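Long-range contact in acetyltransferase (Agrobacterium tumefaciens, PDB 2DXQ), which probably transfers an acetyl group from acetyl-coenzyme A to an acceptor substrate: residues A[66-71]-A[108-113]. Sequence-based numbering, arbitrary orientation.
Sequences ATLLIV and ETAFGA
On one face of the mixed beta-sheet of this GNAT-type fold, the C-terminal end of helix 98-112 and the residue that follows it rest on strand 61-71 through Leu68 and Ile70, alternate residues of the strand, which meet Thr109, Ala110 and Ala113. The short segments run nearly parallel, their axes 17° apart and 9.4 Å at closest approach, and no hydrogen bond joins them. Leu68, with CG anti to its backbone N (chi1 177°), divides its two methyls between neighbouring helix residues: CD2 lies 3.8 Å from Thr109 CG2, the two side chains meeting at a slant, while CD1 lies 3.9 Å from Ala110 CB. Thr109 OG1 is hydrogen-bonded to the carbonyl oxygen of His105, one turn earlier, consistent with CG2 being turned toward Leu68. Farther along the strand, Ile70 reaches out with the end of its longer branch, CD1 coming to 3.8 Å from Ala113 CB, just where the chain leaves helical geometry. The backbones come nearest at Ala110, whose CA is 6.7 Å from Ile70 CA, consistent with its small side chain; its methyl also touches Ala82 on the adjoining strand 81-88 and Val118 on strand 117-122 beyond it. Such aliphatic packing of a near-parallel helix on the sheet is characteristic of the alpha/beta GNAT fold.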
loop_
_atom_site.group_PDB
_atom_site.type_symbol
_atom_site.label_atom_id
_atom_site.label_comp_id
_atom_site.label_asym_id
_atom_site.label_seq_id
_atom_site.Cartn_x
_atom_site.Cartn_y
_atom_site.Cartn_z
ATOM N N ALA A 66 -12.135 6.897 2.914
ATOM C CA ALA A 66 -10.787 6.595 2.414
ATOM C C ALA A 66 -10.124 5.735 3.474
ATOM O O ALA A 66 -10.331 5.960 4.678
ATOM C CB ALA A 66 -9.999 7.877 2.218
ATOM N N THR A 67 -9.300 4.784 3.034
ATOM C CA THR A 67 -8.591 3.917 3.966
ATOM C C THR A 67 -7.110 4.277 3.953
ATOM O O THR A 67 -6.493 4.368 2.887
ATOM C CB THR A 67 -8.777 2.440 3.584
ATOM O OG1 THR A 67 -10.180 2.115 3.594
ATOM C CG2 THR A 67 -7.979 1.508 4.538
ATOM N N LEU A 68 -6.557 4.475 5.145
ATOM C CA LEU A 68 -5.151 4.799 5.304
ATOM C C LEU A 68 -4.404 3.558 5.757
ATOM O O LEU A 68 -4.835 2.880 6.690
ATOM C CB LEU A 68 -4.977 5.902 6.348
ATOM C CG LEU A 68 -3.551 6.314 6.697
ATOM C CD1 LEU A 68 -2.812 6.901 5.476
ATOM C CD2 LEU A 68 -3.630 7.332 7.849
ATOM N N LEU A 69 -3.276 3.285 5.106
ATOM C CA LEU A 69 -2.424 2.152 5.475
ATOM C C LEU A 69 -1.048 2.709 5.815
ATOM O O LEU A 69 -0.337 3.198 4.942
ATOM C CB LEU A 69 -2.311 1.154 4.313
ATOM C CG LEU A 69 -3.609 0.751 3.599
ATOM C CD1 LEU A 69 -3.297 -0.026 2.326
ATOM C CD2 LEU A 69 -4.488 -0.080 4.542
ATOM N N ILE A 70 -0.681 2.655 7.086
ATOM C CA ILE A 70 0.635 3.136 7.525
ATOM C C ILE A 70 1.524 1.918 7.717
ATOM O O ILE A 70 1.120 0.950 8.372
ATOM C CB ILE A 70 0.558 3.948 8.842
ATOM C CG1 ILE A 70 -0.267 5.228 8.633
ATOM C CG2 ILE A 70 1.976 4.307 9.327
ATOM C CD1 ILE A 70 -0.637 5.972 9.957
ATOM N N VAL A 71 2.724 1.982 7.147
ATOM C CA VAL A 71 3.591 0.796 7.017
ATOM C C VAL A 71 4.946 1.056 7.683
ATOM O O VAL A 71 5.598 2.046 7.367
ATOM C CB VAL A 71 3.838 0.461 5.520
ATOM C CG1 VAL A 71 4.544 -0.907 5.386
ATOM C CG2 VAL A 71 2.523 0.466 4.709
ATOM N N GLU A 108 -3.114 13.919 6.390
ATOM C CA GLU A 108 -2.647 14.619 7.584
ATOM C C GLU A 108 -2.346 13.646 8.707
ATOM O O GLU A 108 -1.353 13.811 9.433
ATOM C CB GLU A 108 -3.662 15.696 7.978
ATOM C CG GLU A 108 -3.620 16.847 6.991
ATOM C CD GLU A 108 -4.760 17.840 7.140
ATOM O OE1 GLU A 108 -5.560 17.729 8.100
ATOM O OE2 GLU A 108 -4.846 18.739 6.275
ATOM N N THR A 109 -3.161 12.601 8.803
ATOM C CA THR A 109 -2.974 11.558 9.819
ATOM C C THR A 109 -1.675 10.790 9.604
ATOM O O THR A 109 -0.925 10.522 10.563
ATOM C CB THR A 109 -4.193 10.632 9.892
ATOM O OG1 THR A 109 -5.345 11.411 10.245
ATOM C CG2 THR A 109 -3.996 9.491 10.926
ATOM N N ALA A 110 -1.388 10.477 8.347
ATOM C CA ALA A 110 -0.131 9.821 7.982
ATOM C C ALA A 110 1.084 10.686 8.342
ATOM O O ALA A 110 2.050 10.211 8.955
ATOM C CB ALA A 110 -0.143 9.517 6.492
ATOM N N PHE A 111 1.045 11.955 7.959
ATOM C CA PHE A 111 2.151 12.860 8.282
ATOM C C PHE A 111 2.317 13.055 9.793
ATOM O O PHE A 111 3.450 13.132 10.292
ATOM C CB PHE A 111 2.012 14.199 7.571
ATOM C CG PHE A 111 2.303 14.142 6.078
ATOM C CD1 PHE A 111 3.163 13.184 5.549
ATOM C CD2 PHE A 111 1.727 15.072 5.220
ATOM C CE1 PHE A 111 3.436 13.138 4.175
ATOM C CE2 PHE A 111 1.995 15.040 3.844
ATOM C CZ PHE A 111 2.847 14.071 3.325
ATOM N N GLY A 112 1.202 13.089 10.516
ATOM C CA GLY A 112 1.257 13.148 11.998
ATOM C C GLY A 112 1.923 11.921 12.615
ATOM O O GLY A 112 2.481 11.982 13.728
ATOM N N ALA A 113 1.864 10.801 11.894
ATOM C CA ALA A 113 2.483 9.530 12.310
ATOM C C ALA A 113 3.935 9.410 11.821
ATOM O O ALA A 113 4.552 8.335 11.933
ATOM C CB ALA A 113 1.645 8.347 11.789
#